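Local coordinates for protein aldehyde dehydrogenase (Listeria monocytogenes, PDB 3K9D) that probably oxidises or reduces aldehydes or related oxo compounds, with NAD or NADP as the partner nucleotide, at residues 62-67 and 116-121; 270-273 and 277-280. One frame throughout, in Å; residues are numbered along the deposited sequence.

Contact 1 of 2, residues 62-67 and 116-121; sequences TGFGIW and IPSTNP
The loop that opens a beta-alpha-beta crossover carries S118 and T119, and these meet T62 and F64 of an ST turn at the end of helix 51-62. The crossover runs from strand 102-116 through helix 121-134 to the parallel neighbour strand 138-143, in what is probably the nucleotide-binding half of the aldehyde dehydrogenase fold. In this family the corresponding loop carries an asparagine that lines the active site; here N120, whose OD1 is bonded to K73, is consistent with that place.

The turn is identified by the bond from F64 N to T62 OG1, 3.1 Å long and nearly straight at 164°. With OG1 between the backbone N and the carbonyl carbon (chi1 61°), T62 CG2 is set anti to that carbon and reaches S118 O at 3.4 Å. G63, with phi 79°, takes the chain out of the helix. T62 CB then sits 3.9 Å above one face of the F64 ring, offset toward its rim, so the turn packs against its own aromatic residue. The CD2-CE2 edge of that ring, the side over which T62 CB is offset, meets the loop near its plane: F64 CE2 lies 3.4 Å from S118 OG, and F64 CD2 lies 3.9 Å from T119 CA.

No direct hydrogen bond joins the segments. T62 OG1 is also bonded to A58 O, one turn back in the helix. One water bridges the two segments, donating to T62 OG1 at 2.7 Å and to S118 O at the same 2.7 Å.

Contact 2 of 2, residues 270-273 and 277-280; sequences EFRK and HFLS
F271 and F278 form the close-packed part of this contact, while R272 spans its wetter outer side. F271 CB lies 3.7 Å from F278 CE2 and near the plane of the F278 ring, so the methylene meets a ring edge. The F271 ring itself turns off toward V236 and I326, and the two aromatics therefore do not stack. F278 reaches the helix with CG anti to its carbonyl carbon (chi1 -75°), which carries CE2 to F271 and CD2 to R272.

The elements joined are the end of helix 261-273 and strand 276-278, the closing half of a beta-alpha-beta crossover that starts at strand 256-260. The crossover passes over two strands, 346-352 and 324-328, before reaching one edge of the parallel sheet, where H277 and L279 pair with strand 324-328.

On the outer side R272 is exposed, and water takes part. The extended R272 chain runs across F278 at about a right angle, with R272 NE 3.9 Å from F278 CD2. The guanidinium and ring planes are 69° apart, which rules out a parallel cation-pi stack. Instead the guanidinium directs its N-H groups, in plane, at two waters. One accepts from R272 NE and from F278 N, at 3.2 Å each. The other accepts from R272 NH2 at 2.8 Å and donates to F278 O over an equal 2.8 Å.

Contact 1 closes before contact 2 opens along the chain. Their centres lie about 27 Å apart and their nearest atoms about 15 Å, so they do not touch. They are attached to different sheets: 116-121 follows strand 102-116 of the mixed sheet, whereas 277-280 includes part of an outermost strand of the parallel seven-stranded sheet. The centre of contact 1 is about 13 Å, and that of contact 2 about 29 Å, from the centre of the chain. Bonds from 62-67 to D246, G304 and K305 connect the inner contact to the part of the chain that builds the second sheet. Contact 1 thus probably lies near the domain junction, and contact 2 packs a peripheral helix on its sheet.

Contact 1 of 2, residues 62-67 and 116-121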
# COMPACT_ATOMS: atom_id res chain seq x y z
N THR A 62 19.16 -13.51 -22.73
CA THR A 62 18.45 -14.41 -21.81
C THR A 62 18.24 -15.79 -22.41
O THR A 62 18.18 -16.80 -21.69
CB THR A 62 17.06 -13.86 -21.39
OG1 THR A 62 16.22 -13.71 -22.55
CG2 THR A 62 17.19 -12.51 -20.67
N GLY A 63 18.11 -15.84 -23.73
CA GLY A 63 17.70 -17.05 -24.43
C GLY A 63 16.20 -17.31 -24.39
O GLY A 63 15.74 -18.32 -24.93
N PHE A 64 15.44 -16.42 -23.75
CA PHE A 64 13.99 -16.60 -23.64
C PHE A 64 13.28 -15.99 -24.84
O PHE A 64 13.75 -15.02 -25.43
CB PHE A 64 13.37 -15.95 -22.38
CG PHE A 64 13.98 -16.37 -21.06
CD1 PHE A 64 14.68 -17.56 -20.92
CD2 PHE A 64 13.80 -15.57 -19.94
CE1 PHE A 64 15.23 -17.93 -19.70
CE2 PHE A 64 14.34 -15.92 -18.71
CZ PHE A 64 15.05 -17.10 -18.58
N GLY A 65 12.13 -16.57 -25.14
CA GLY A 65 11.12 -15.96 -25.97
C GLY A 65 11.32 -15.92 -27.47
O GLY A 65 12.15 -16.64 -28.03
N ILE A 66 10.52 -15.06 -28.10
CA ILE A 66 10.48 -14.91 -29.54
C ILE A 66 10.77 -13.43 -29.84
O ILE A 66 10.15 -12.54 -29.26
CB ILE A 66 9.10 -15.33 -30.10
CG1 ILE A 66 8.84 -16.81 -29.83
CG2 ILE A 66 8.98 -15.03 -31.60
CD1 ILE A 66 7.39 -17.25 -29.99
N TRP A 67 11.75 -13.17 -30.70
CA TRP A 67 12.10 -11.80 -31.07
C TRP A 67 10.87 -10.95 -31.40
O TRP A 67 10.63 -9.94 -30.74
CB TRP A 67 13.13 -11.79 -32.21
CG TRP A 67 13.69 -10.41 -32.61
CD1 TRP A 67 13.46 -9.20 -32.00
CD2 TRP A 67 14.59 -10.15 -33.69
NE1 TRP A 67 14.14 -8.20 -32.66
CE2 TRP A 67 14.85 -8.76 -33.69
CE3 TRP A 67 15.20 -10.95 -34.66
CZ2 TRP A 67 15.69 -8.16 -34.64
CZ3 TRP A 67 16.03 -10.35 -35.59
CH2 TRP A 67 16.27 -8.97 -35.57
N ILE A 116 13.69 -5.70 -11.84
CA ILE A 116 13.42 -6.13 -13.23
C ILE A 116 13.73 -7.62 -13.47
O ILE A 116 14.89 -8.03 -13.34
CB ILE A 116 14.27 -5.31 -14.25
CG1 ILE A 116 14.08 -3.81 -14.04
CG2 ILE A 116 13.96 -5.72 -15.69
CD1 ILE A 116 12.64 -3.36 -14.17
N PRO A 117 12.72 -8.42 -13.85
CA PRO A 117 12.95 -9.84 -14.10
C PRO A 117 13.57 -10.07 -15.50
O PRO A 117 13.42 -9.22 -16.39
CB PRO A 117 11.54 -10.43 -14.04
CG PRO A 117 10.67 -9.33 -14.59
CD PRO A 117 11.31 -8.03 -14.10
N SER A 118 14.25 -11.19 -15.68
CA SER A 118 14.86 -11.53 -16.99
C SER A 118 13.82 -11.96 -18.03
O SER A 118 14.14 -12.04 -19.22
CB SER A 118 15.92 -12.62 -16.84
OG SER A 118 15.37 -13.82 -16.31
N THR A 119 12.59 -12.23 -17.58
CA THR A 119 11.52 -12.71 -18.46
C THR A 119 10.93 -11.58 -19.32
O THR A 119 10.73 -11.76 -20.52
CB THR A 119 10.41 -13.44 -17.65
OG1 THR A 119 9.90 -12.57 -16.63
CG2 THR A 119 10.97 -14.71 -17.00
N ASN A 120 10.68 -10.42 -18.71
CA ASN A 120 10.16 -9.25 -19.43
C ASN A 120 11.05 -8.00 -19.29
O ASN A 120 10.55 -6.93 -18.96
CB ASN A 120 8.71 -8.92 -18.97
CG ASN A 120 7.75 -10.11 -19.05
OD1 ASN A 120 7.73 -10.85 -20.03
ND2 ASN A 120 6.89 -10.26 -18.04
N PRO A 121 12.37 -8.10 -19.62
CA PRO A 121 13.33 -7.12 -19.06
C PRO A 121 13.32 -5.70 -19.61
O PRO A 121 13.34 -4.76 -18.82
CB PRO A 121 14.69 -7.77 -19.34
CG PRO A 121 14.46 -8.69 -20.50
CD PRO A 121 13.01 -9.06 -20.53
O HOH W 1 13.88 -12.54 -21.83

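Contact 2 of 2, residues 270-273 and 277-280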
# COMPACT_ATOMS: atom_id res chain seq x y z
N GLU A 270 -10.65 -29.19 -31.40
CA GLU A 270 -10.28 -27.84 -31.82
C GLU A 270 -8.86 -27.47 -31.44
O GLU A 270 -8.14 -26.86 -32.26
CB GLU A 270 -11.29 -26.83 -31.29
CG GLU A 270 -11.20 -25.42 -31.88
CD GLU A 270 -11.38 -25.35 -33.39
OE1 GLU A 270 -12.05 -26.23 -33.97
OE2 GLU A 270 -10.82 -24.42 -34.01
N PHE A 271 -8.45 -27.81 -30.21
CA PHE A 271 -7.07 -27.57 -29.77
C PHE A 271 -6.12 -28.25 -30.76
O PHE A 271 -5.16 -27.64 -31.22
CB PHE A 271 -6.83 -28.02 -28.31
CG PHE A 271 -6.88 -26.89 -27.29
CD1 PHE A 271 -5.93 -25.87 -27.31
CD2 PHE A 271 -7.88 -26.84 -26.32
CE1 PHE A 271 -5.97 -24.80 -26.38
CE2 PHE A 271 -7.93 -25.80 -25.38
CZ PHE A 271 -6.96 -24.78 -25.41
N ARG A 272 -6.44 -29.50 -31.11
CA ARG A 272 -5.70 -30.24 -32.16
C ARG A 272 -5.63 -29.59 -33.54
O ARG A 272 -4.55 -29.48 -34.12
CB ARG A 272 -6.22 -31.67 -32.28
CG ARG A 272 -5.60 -32.58 -31.28
CD ARG A 272 -6.24 -33.95 -31.27
NE ARG A 272 -5.51 -34.79 -30.33
CZ ARG A 272 -6.03 -35.82 -29.65
NH1 ARG A 272 -7.30 -36.16 -29.80
NH2 ARG A 272 -5.25 -36.50 -28.83
N LYS A 273 -6.79 -29.18 -34.05
CA LYS A 273 -6.91 -28.44 -35.32
C LYS A 273 -6.01 -27.19 -35.38
O LYS A 273 -5.41 -26.88 -36.43
CB LYS A 273 -8.38 -28.03 -35.54
CG LYS A 273 -8.74 -27.72 -36.99
CD LYS A 273 -10.02 -26.93 -37.11
CE LYS A 273 -10.07 -26.33 -38.51
NZ LYS A 273 -11.08 -25.25 -38.70
N HIS A 277 -0.63 -30.17 -29.17
CA HIS A 277 -0.25 -31.56 -29.04
C HIS A 277 -0.49 -32.08 -27.64
O HIS A 277 0.11 -31.62 -26.67
CB HIS A 277 1.23 -31.75 -29.39
CG HIS A 277 1.64 -33.18 -29.49
ND1 HIS A 277 1.08 -34.06 -30.39
CD2 HIS A 277 2.58 -33.89 -28.82
CE1 HIS A 277 1.65 -35.25 -30.27
NE2 HIS A 277 2.58 -35.16 -29.33
N PHE A 278 -1.38 -33.06 -27.55
CA PHE A 278 -1.75 -33.71 -26.31
C PHE A 278 -0.78 -34.84 -26.03
O PHE A 278 -0.53 -35.71 -26.88
CB PHE A 278 -3.19 -34.22 -26.39
CG PHE A 278 -4.22 -33.13 -26.28
CD1 PHE A 278 -4.78 -32.82 -25.04
CD2 PHE A 278 -4.61 -32.40 -27.39
CE1 PHE A 278 -5.73 -31.81 -24.93
CE2 PHE A 278 -5.55 -31.39 -27.29
CZ PHE A 278 -6.12 -31.09 -26.06
N LEU A 279 -0.20 -34.80 -24.84
CA LEU A 279 0.77 -35.77 -24.41
C LEU A 279 0.04 -37.02 -23.97
O LEU A 279 -1.10 -36.93 -23.51
CB LEU A 279 1.59 -35.20 -23.25
CG LEU A 279 2.48 -34.02 -23.63
CD1 LEU A 279 3.30 -33.60 -22.43
CD2 LEU A 279 3.40 -34.41 -24.78
N SER A 280 0.70 -38.17 -24.11
CA SER A 280 0.17 -39.43 -23.61
C SER A 280 0.44 -39.46 -22.12
O SER A 280 1.21 -38.63 -21.63
CB SER A 280 0.86 -40.60 -24.31
OG SER A 280 2.08 -40.90 -23.68
O HOH W 2 -2.33 -34.21 -30.34
O HOH W 3 -2.44 -36.41 -28.87